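Local coordinates for conserved protein (Methanosarcina mazei, PDB 2NR4) that binds flavin mononucleotide (FMN) in a split-barrel-like flavoprotein fold, although the reaction it may serve is unknown, at residues A[24-29]-A[120-125]; A[69-74]-A[125-130]; A[161-166]-A[205-210]. All coordinates share one frame; numbering follows the deposited sequence.

Contact 1 (A[24-29]-A[120-125]); sequences FGIREG and VVFECI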
loop_
_atom_site.group_PDB
_atom_site.type_symbol
_atom_site.label_atom_id
_atom_site.label_comp_id
_atom_site.label_asym_id
_atom_site.label_seq_id
_atom_site.Cartn_x
_atom_site.Cartn_y
_atom_site.Cartn_z
ATOM N N PHE A 24 5.118 14.503 0.833
ATOM C CA PHE A 24 5.564 13.875 2.102
ATOM C C PHE A 24 4.581 12.803 2.574
ATOM O O PHE A 24 4.617 12.390 3.721
ATOM C CB PHE A 24 5.758 14.950 3.177
ATOM C CG PHE A 24 6.789 15.993 2.785
ATOM C CD1 PHE A 24 8.132 15.762 3.006
ATOM C CD2 PHE A 24 6.396 17.150 2.119
ATOM C CE1 PHE A 24 9.081 16.695 2.608
ATOM C CE2 PHE A 24 7.328 18.089 1.726
ATOM C CZ PHE A 24 8.676 17.859 1.979
ATOM N N GLY A 25 3.714 12.357 1.663
ATOM C CA GLY A 25 2.856 11.212 1.936
ATOM C C GLY A 25 1.538 11.568 2.570
ATOM O O GLY A 25 0.801 10.669 2.938
ATOM N N ILE A 26 1.198 12.856 2.673
ATOM C CA ILE A 26 -0.111 13.268 3.195
ATOM C C ILE A 26 -1.045 13.551 2.021
ATOM O O ILE A 26 -1.055 14.658 1.474
ATOM C CB ILE A 26 -0.027 14.493 4.156
ATOM C CG1 ILE A 26 1.132 14.315 5.149
ATOM C CG2 ILE A 26 -1.384 14.761 4.878
ATOM C CD1 ILE A 26 1.053 13.058 5.946
ATOM N N ARG A 27 -1.831 12.538 1.660
ATOM C CA ARG A 27 -2.599 12.506 0.408
ATOM C C ARG A 27 -4.072 12.547 0.701
ATOM O O ARG A 27 -4.510 12.385 1.855
ATOM C CB ARG A 27 -2.359 11.202 -0.347
ATOM C CG ARG A 27 -0.968 10.656 -0.350
ATOM C CD ARG A 27 -0.204 11.165 -1.478
ATOM N NE ARG A 27 -0.867 10.825 -2.743
ATOM C CZ ARG A 27 -0.554 9.786 -3.509
ATOM N NH1 ARG A 27 0.420 8.952 -3.145
ATOM N NH2 ARG A 27 -1.220 9.590 -4.653
ATOM N N GLU A 28 -4.869 12.694 -0.372
ATOM C CA GLU A 28 -6.299 12.685 -0.223
ATOM C C GLU A 28 -6.788 11.381 0.440
ATOM O O GLU A 28 -6.245 10.318 0.159
ATOM C CB GLU A 28 -6.948 12.868 -1.600
ATOM C CG GLU A 28 -8.406 13.251 -1.507
ATOM C CD GLU A 28 -9.136 13.057 -2.856
ATOM O OE1 GLU A 28 -8.472 12.847 -3.903
ATOM O OE2 GLU A 28 -10.376 13.104 -2.840
ATOM N N GLY A 29 -7.809 11.471 1.296
ATOM C CA GLY A 29 -8.353 10.294 2.006
ATOM C C GLY A 29 -7.636 10.153 3.337
ATOM O O GLY A 29 -7.196 11.165 3.896
ATOM N N VAL A 120 6.545 15.076 8.514
ATOM C CA VAL A 120 6.038 16.452 8.583
ATOM C C VAL A 120 5.751 16.729 10.045
ATOM O O VAL A 120 5.016 15.968 10.691
ATOM C CB VAL A 120 4.731 16.665 7.762
ATOM C CG1 VAL A 120 4.288 18.155 7.815
ATOM C CG2 VAL A 120 4.917 16.194 6.289
ATOM N N VAL A 121 6.324 17.802 10.579
ATOM C CA VAL A 121 5.952 18.248 11.912
ATOM C C VAL A 121 4.750 19.202 11.810
ATOM O O VAL A 121 4.798 20.220 11.100
ATOM C CB VAL A 121 7.160 18.941 12.664
ATOM C CG1 VAL A 121 6.705 19.326 14.068
ATOM C CG2 VAL A 121 8.344 18.008 12.708
ATOM N N PHE A 122 3.692 18.902 12.550
ATOM C CA PHE A 122 2.487 19.755 12.544
ATOM C C PHE A 122 2.201 20.361 13.913
ATOM O O PHE A 122 2.310 19.664 14.927
ATOM C CB PHE A 122 1.246 18.933 12.223
ATOM C CG PHE A 122 1.236 18.295 10.850
ATOM C CD1 PHE A 122 0.791 19.017 9.728
ATOM C CD2 PHE A 122 1.553 16.941 10.707
ATOM C CE1 PHE A 122 0.696 18.385 8.463
ATOM C CE2 PHE A 122 1.500 16.326 9.464
ATOM C CZ PHE A 122 1.056 17.064 8.336
ATOM N N GLU A 123 1.752 21.616 13.920
ATOM C CA GLU A 123 1.034 22.189 15.051
ATOM C C GLU A 123 -0.423 21.703 14.957
ATOM O O GLU A 123 -1.049 21.790 13.912
ATOM C CB GLU A 123 1.053 23.739 15.010
ATOM C CG GLU A 123 0.147 24.335 16.108
ATOM C CD GLU A 123 0.322 25.844 16.274
ATOM O OE1 GLU A 123 1.135 26.429 15.510
ATOM O OE2 GLU A 123 -0.360 26.410 17.173
ATOM N N CYS A 124 -0.929 21.152 16.049
ATOM C CA CYS A 124 -2.321 20.745 16.191
ATOM C C CYS A 124 -3.149 21.916 16.678
ATOM O O CYS A 124 -2.820 22.558 17.714
ATOM C CB CYS A 124 -2.430 19.642 17.231
ATOM S SG CYS A 124 -1.450 18.177 16.829
ATOM N N ILE A 125 -4.239 22.173 15.974
ATOM C CA ILE A 125 -5.069 23.343 16.266
ATOM C C ILE A 125 -6.525 22.966 16.337
ATOM O O ILE A 125 -6.922 21.841 15.906
ATOM C CB ILE A 125 -4.886 24.426 15.200
ATOM C CG1 ILE A 125 -5.450 23.969 13.828
ATOM C CG2 ILE A 125 -3.419 24.779 15.045
ATOM C CD1 ILE A 125 -5.454 25.041 12.714
#

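Contact 2 (A[69-74]-A[125-130]); sequences NVLKEK and INLRNT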
loop_
_atom_site.group_PDB
_atom_site.type_symbol
_atom_site.label_atom_id
_atom_site.label_comp_id
_atom_site.label_asym_id
_atom_site.label_seq_id
_atom_site.Cartn_x
_atom_site.Cartn_y
_atom_site.Cartn_z
ATOM N N ASN A 69 -0.221 13.559 24.624
ATOM C CA ASN A 69 0.836 14.451 24.165
ATOM C C ASN A 69 0.285 15.613 23.323
ATOM O O ASN A 69 0.768 16.744 23.421
ATOM C CB ASN A 69 1.916 13.697 23.388
ATOM C CG ASN A 69 2.755 12.770 24.252
ATOM O OD1 ASN A 69 2.833 12.936 25.468
ATOM N ND2 ASN A 69 3.407 11.795 23.623
ATOM N N VAL A 70 -0.727 15.326 22.506
ATOM C CA VAL A 70 -1.362 16.379 21.722
ATOM C C VAL A 70 -2.076 17.408 22.602
ATOM O O VAL A 70 -1.919 18.624 22.433
ATOM C CB VAL A 70 -2.284 15.786 20.674
ATOM C CG1 VAL A 70 -3.165 16.877 20.064
ATOM C CG2 VAL A 70 -1.408 15.093 19.576
ATOM N N LEU A 71 -2.825 16.909 23.556
ATOM C CA LEU A 71 -3.452 17.743 24.558
ATOM C C LEU A 71 -2.459 18.696 25.242
ATOM O O LEU A 71 -2.707 19.892 25.273
ATOM C CB LEU A 71 -4.139 16.849 25.591
ATOM C CG LEU A 71 -5.653 16.717 25.556
ATOM C CD1 LEU A 71 -6.195 16.299 24.205
ATOM C CD2 LEU A 71 -6.052 15.707 26.622
ATOM N N LYS A 72 -1.340 18.180 25.749
ATOM C CA LYS A 72 -0.346 19.012 26.419
ATOM C C LYS A 72 0.495 19.888 25.498
ATOM O O LYS A 72 0.712 21.064 25.795
ATOM C CB LYS A 72 0.623 18.172 27.231
ATOM C CG LYS A 72 1.644 19.054 27.985
ATOM C CD LYS A 72 2.874 18.278 28.406
ATOM C CE LYS A 72 3.443 18.864 29.683
ATOM N NZ LYS A 72 4.406 17.911 30.291
ATOM N N GLU A 73 0.997 19.299 24.412
ATOM C CA GLU A 73 2.022 19.926 23.594
ATOM C C GLU A 73 1.524 20.536 22.304
ATOM O O GLU A 73 2.204 21.382 21.720
ATOM C CB GLU A 73 3.138 18.924 23.308
ATOM C CG GLU A 73 3.844 18.504 24.602
ATOM C CD GLU A 73 4.877 17.428 24.404
ATOM O OE1 GLU A 73 5.135 17.015 23.245
ATOM O OE2 GLU A 73 5.446 16.986 25.430
ATOM N N LYS A 74 0.361 20.082 21.843
ATOM C CA LYS A 74 -0.254 20.536 20.554
ATOM C C LYS A 74 0.674 20.465 19.340
ATOM O O LYS A 74 0.717 21.369 18.458
ATOM C CB LYS A 74 -0.922 21.909 20.685
ATOM C CG LYS A 74 -2.072 21.933 21.707
ATOM C CD LYS A 74 -1.489 22.336 23.060
ATOM C CE LYS A 74 -2.545 22.848 24.017
ATOM N NZ LYS A 74 -1.917 23.021 25.371
ATOM N N ILE A 125 -4.239 22.173 15.974
ATOM C CA ILE A 125 -5.069 23.343 16.266
ATOM C C ILE A 125 -6.525 22.966 16.337
ATOM O O ILE A 125 -6.922 21.841 15.906
ATOM C CB ILE A 125 -4.886 24.426 15.200
ATOM C CG1 ILE A 125 -5.450 23.969 13.828
ATOM C CG2 ILE A 125 -3.419 24.779 15.045
ATOM C CD1 ILE A 125 -5.454 25.041 12.714
ATOM N N ASN A 126 -7.353 23.879 16.862
ATOM C CA ASN A 126 -8.799 23.642 16.964
ATOM C C ASN A 126 -9.155 22.296 17.619
ATOM O O ASN A 126 -10.083 21.596 17.188
ATOM C CB ASN A 126 -9.463 23.735 15.588
ATOM C CG ASN A 126 -9.226 25.056 14.917
ATOM O OD1 ASN A 126 -9.116 26.076 15.599
ATOM N ND2 ASN A 126 -9.144 25.061 13.580
ATOM N N LEU A 127 -8.427 21.940 18.664
ATOM C CA LEU A 127 -8.754 20.717 19.404
ATOM C C LEU A 127 -10.204 20.748 19.838
ATOM O O LEU A 127 -10.647 21.722 20.440
ATOM C CB LEU A 127 -7.818 20.586 20.608
ATOM C CG LEU A 127 -6.410 20.064 20.300
ATOM C CD1 LEU A 127 -5.616 20.944 19.324
ATOM C CD2 LEU A 127 -5.615 19.896 21.628
ATOM N N ARG A 128 -10.957 19.692 19.545
ATOM C CA ARG A 128 -12.375 19.653 19.903
ATOM C C ARG A 128 -12.744 18.206 20.150
ATOM O O ARG A 128 -12.318 17.316 19.402
ATOM C CB ARG A 128 -13.251 20.221 18.779
ATOM C CG ARG A 128 -12.983 19.582 17.398
ATOM C CD ARG A 128 -13.501 20.425 16.259
ATOM N NE ARG A 128 -13.232 19.867 14.932
ATOM C CZ ARG A 128 -12.166 20.129 14.175
ATOM N NH1 ARG A 128 -11.192 20.902 14.610
ATOM N NH2 ARG A 128 -12.064 19.582 12.975
ATOM N N ASN A 129 -13.518 17.965 21.201
ATOM C CA ASN A 129 -14.026 16.622 21.442
ATOM C C ASN A 129 -15.223 16.349 20.563
ATOM O O ASN A 129 -16.138 17.186 20.440
ATOM C CB ASN A 129 -14.415 16.444 22.895
ATOM C CG ASN A 129 -13.254 16.604 23.831
ATOM O OD1 ASN A 129 -13.409 17.156 24.915
ATOM N ND2 ASN A 129 -12.076 16.124 23.430
ATOM N N THR A 130 -15.201 15.200 19.910
ATOM C CA THR A 130 -16.417 14.630 19.340
ATOM C C THR A 130 -16.460 13.143 19.604
ATOM O O THR A 130 -15.521 12.410 19.254
ATOM C CB THR A 130 -16.636 14.915 17.815
ATOM O OG1 THR A 130 -16.896 13.678 17.134
ATOM C CG2 THR A 130 -15.442 15.606 17.171
#

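Contact 3 (A[161-166]-A[205-210]); sequences NAVLEA and KLIYEA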
loop_
_atom_site.group_PDB
_atom_site.type_symbol
_atom_site.label_atom_id
_atom_site.label_comp_id
_atom_site.label_asym_id
_atom_site.label_seq_id
_atom_site.Cartn_x
_atom_site.Cartn_y
_atom_site.Cartn_z
ATOM N N ASN A 161 -0.695 -5.237 3.294
ATOM C CA ASN A 161 -2.031 -4.733 3.577
ATOM C C ASN A 161 -2.736 -5.571 4.644
ATOM O O ASN A 161 -3.473 -5.043 5.473
ATOM C CB ASN A 161 -2.850 -4.708 2.281
ATOM C CG ASN A 161 -2.265 -3.778 1.235
ATOM O OD1 ASN A 161 -1.330 -3.006 1.480
ATOM N ND2 ASN A 161 -2.820 -3.859 0.016
ATOM N N ALA A 162 -2.490 -6.886 4.631
ATOM C CA ALA A 162 -3.078 -7.800 5.617
ATOM C C ALA A 162 -2.544 -7.565 7.009
ATOM O O ALA A 162 -3.304 -7.675 8.010
ATOM C CB ALA A 162 -2.850 -9.222 5.220
ATOM N N VAL A 163 -1.271 -7.209 7.088
ATOM C CA VAL A 163 -0.652 -6.839 8.376
ATOM C C VAL A 163 -1.325 -5.595 8.955
ATOM O O VAL A 163 -1.663 -5.587 10.135
ATOM C CB VAL A 163 0.877 -6.572 8.255
ATOM C CG1 VAL A 163 1.441 -5.959 9.599
ATOM C CG2 VAL A 163 1.602 -7.884 7.918
ATOM N N LEU A 164 -1.575 -4.584 8.114
ATOM C CA LEU A 164 -2.261 -3.363 8.522
ATOM C C LEU A 164 -3.654 -3.694 9.098
ATOM O O LEU A 164 -4.046 -3.193 10.168
ATOM C CB LEU A 164 -2.430 -2.463 7.302
ATOM C CG LEU A 164 -2.160 -0.991 7.444
ATOM C CD1 LEU A 164 -0.720 -0.832 8.020
ATOM C CD2 LEU A 164 -2.271 -0.304 6.026
ATOM N N GLU A 165 -4.429 -4.492 8.359
ATOM C CA GLU A 165 -5.754 -4.881 8.808
ATOM C C GLU A 165 -5.666 -5.673 10.097
ATOM O O GLU A 165 -6.427 -5.382 11.051
ATOM C CB GLU A 165 -6.503 -5.692 7.721
ATOM C CG GLU A 165 -6.804 -4.872 6.462
ATOM C CD GLU A 165 -7.636 -3.620 6.727
ATOM O OE1 GLU A 165 -8.634 -3.712 7.457
ATOM O OE2 GLU A 165 -7.269 -2.528 6.247
ATOM N N ALA A 166 -4.747 -6.629 10.160
ATOM C CA ALA A 166 -4.605 -7.481 11.364
ATOM C C ALA A 166 -4.311 -6.647 12.600
ATOM O O ALA A 166 -4.782 -6.977 13.706
ATOM C CB ALA A 166 -3.514 -8.546 11.164
ATOM N N LYS A 205 3.950 -12.444 13.389
ATOM C CA LYS A 205 4.419 -13.111 14.609
ATOM C C LYS A 205 4.375 -12.150 15.801
ATOM O O LYS A 205 3.967 -12.528 16.910
ATOM C CB LYS A 205 5.837 -13.644 14.408
ATOM C CG LYS A 205 6.059 -15.111 14.874
ATOM C CD LYS A 205 7.457 -15.626 14.463
ATOM C CE LYS A 205 7.429 -17.092 13.972
ATOM N NZ LYS A 205 7.963 -18.144 14.921
ATOM N N LEU A 206 4.759 -10.892 15.573
ATOM C CA LEU A 206 4.678 -9.893 16.628
ATOM C C LEU A 206 3.261 -9.604 17.100
ATOM O O LEU A 206 3.046 -9.332 18.301
ATOM C CB LEU A 206 5.409 -8.603 16.243
ATOM C CG LEU A 206 6.933 -8.670 16.044
ATOM C CD1 LEU A 206 7.418 -7.260 15.751
ATOM C CD2 LEU A 206 7.680 -9.225 17.279
ATOM N N ILE A 207 2.295 -9.622 16.179
ATOM C CA ILE A 207 0.877 -9.444 16.546
ATOM C C ILE A 207 0.392 -10.561 17.485
ATOM O O ILE A 207 -0.281 -10.285 18.500
ATOM C CB ILE A 207 -0.073 -9.308 15.301
ATOM C CG1 ILE A 207 0.177 -7.965 14.601
ATOM C CG2 ILE A 207 -1.518 -9.325 15.735
ATOM C CD1 ILE A 207 -0.370 -7.826 13.160
ATOM N N TYR A 208 0.737 -11.795 17.116
ATOM C CA TYR A 208 0.423 -12.998 17.889
ATOM C C TYR A 208 1.024 -12.946 19.298
ATOM O O TYR A 208 0.286 -13.093 20.289
ATOM C CB TYR A 208 0.876 -14.236 17.115
ATOM C CG TYR A 208 -0.128 -14.690 16.091
ATOM C CD1 TYR A 208 -0.505 -13.875 15.031
ATOM C CD2 TYR A 208 -0.698 -15.950 16.173
ATOM C CE1 TYR A 208 -1.422 -14.296 14.090
ATOM C CE2 TYR A 208 -1.628 -16.385 15.223
ATOM C CZ TYR A 208 -1.990 -15.545 14.188
ATOM O OH TYR A 208 -2.924 -15.969 13.250
ATOM N N GLU A 209 2.343 -12.715 19.378
ATOM C CA GLU A 209 3.037 -12.483 20.655
ATOM C C GLU A 209 2.376 -11.388 21.501
ATOM O O GLU A 209 2.235 -11.548 22.711
ATOM C CB GLU A 209 4.510 -12.141 20.443
ATOM C CG GLU A 209 5.349 -13.236 19.824
ATOM C CD GLU A 209 6.764 -12.767 19.456
ATOM O OE1 GLU A 209 7.218 -11.698 19.942
ATOM O OE2 GLU A 209 7.421 -13.476 18.660
ATOM N N ALA A 210 1.976 -10.281 20.878
ATOM C CA ALA A 210 1.315 -9.191 21.597
ATOM C C ALA A 210 -0.028 -9.629 22.176
ATOM O O ALA A 210 -0.457 -9.115 23.217
ATOM C CB ALA A 210 1.117 -7.977 20.695
#

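Contact 1 (A[24-29]-A[120-125])
Phe24 and Val120 make the closest approach between segment 24-29, the loop that runs into strand 29-37, and the strand segment 120-125, with Phe24 CB lying 3.5 Å from Val120 CG2. The two side chains cross at roughly a right angle. On Phe24 the base of the side chain does the touching: its first torsion (chi1 -60°) sets CG beside the backbone N, and the ring runs on away from the strand, with CG still 4.0 Å from the same valine methyl. Val120 divides its two branches between different partners. With CG1 anti to the backbone N (chi1 -177°), CG2 is left to face the loop, while CG1 rests 3.4 Å above one face of the Phe122 ring, displaced toward its rim. Ile26 approaches that ring from another direction, Ile26 CG1 meeting Phe122 CZ at the edge of the ring, near its plane, at 4.2 Å. It also reaches Val120 CG2 more loosely. No hydrogen bond crosses between the segments. Ile49 of strand 43-51 and Ser78 of strand 75-79 touch both Ile26 and Phe122, whereas Arg27 turns to the second subunit and forms a salt bridge with its Glu152. This is interior packing of an antiparallel beta-barrel, in which the loop leading into the first strand lies against strand 118-130.

Contact 2 (A[69-74]-A[125-130])
Leu127 reaches toward the last turn of helix 65-73, where its CD2 methyl meets three residues. Val70 presents CG1 to it at 4.2 Å, and these two branched side chains lie at a slant to each other; the Val70 carbonyl O is about as near, 4.0 Å from Leu127 CD2. Lys74 instead crosses the leucine at about a right angle, and only the root of its chain takes part, Lys74 CG standing 4.1 Å from Leu127 CD2. Its bend at chi2 (92°) carries the rest of the chain back over the helix, where NZ makes weak hydrogen bonds to the carbonyl oxygens of Leu71 and Lys72. Leu71 meets the same methyl mainly through its CA, with CD1 more distant. The apolar methyl therefore packs against the helix end while the ammonium group is led away from Leu127, back to the helix's own carbonyls. Beyond Leu127, Arg128 NH1 bonds back to Asn126 O at 2.9 Å, tilted 24° from the carbonyl plane, and also forms a salt bridge with Asp137. The chain turns a corner at Asn126, and helix 65-73 packs there against strand 118-130: Leu71 also touches Leu134 of strand 133-145, and Lys74, just past the helix and ahead of strand 75-79, is backbone-bonded to Cys124 of strand 118-130.

Contact 3 (A[161-166]-A[205-210])
Ile207 and Ala166 join two helices of the C-terminal helical bundle, in which helices 158-176, 179-195 and 198-210 follow one another and pack beside the FMN-binding barrel. The tight part of the contact is small and centres on one methyl group. Ile207 CD1 reaches across to Ala166 CB at 3.8 Å, and the same methyl lies 4.0 Å from the carbonyl O of Val163, one turn earlier on the facing helix. The short alanine side chain allows this close approach, with the CA atoms of Ala166 and Ile207 7.8 Å apart. The isoleucine's conformation explains its reach: CG1 stands beside the backbone N (chi1 -70°) and the chain then extends (chi2 164°), so that CD1 leads across the interface. The side chain of Val163 is met more loosely, CG1 being 4.4 Å from Ile207 CD1, and this valine also packs on Val88 of helix 84-92 and on Ala203. Further along helix 158-176, Thr167 and Ala170 continue the surface against which Ile207 lies. Ile207 also comes within about 8 Å of the bound FMN, side chain to ligand.

The solvent side of the contact has a different character. Lys205, Tyr208 and Glu209 occupy exposed positions on helix 198-210 and do not touch segment 161-166; Tyr208 packs instead against Arg186 and Glu189 of helix 179-195. On helix 158-176, the residues turned from Ile207 are buried too, Asn161, Leu164 and Glu165 partly by the second subunit: Glu165 forms a salt bridge there with Arg158 of that subunit, and Asn161 packs on Asn161 of the second subunit. No hydrogen bond links the two segments, while within the first helix Ala166 N bonds to Ala162 O at 2.8 Å.

Contacts 1 and 3 are buried and rest on apolar side chains, contact 3 with a backbone carbonyl beside its methyl, whereas contact 2 lies nearer the surface and sets a leucine beside the root of a lysine. Contacts 1 and 2 share strand 118-130 and Ile125, and they touch: Cys124 N lies 2.9 Å from Lys74 O, a probable hydrogen bond. The former packs an aromatic ring inside the barrel; the latter seats a helix end at the strand's corner. Contact 3 stands apart on the other side of the chain's centre, about 25 Å from contact 1 between centres, and joins helix to helix through aliphatic groups. Contacts 1 and 3 both have residues touching the second subunit.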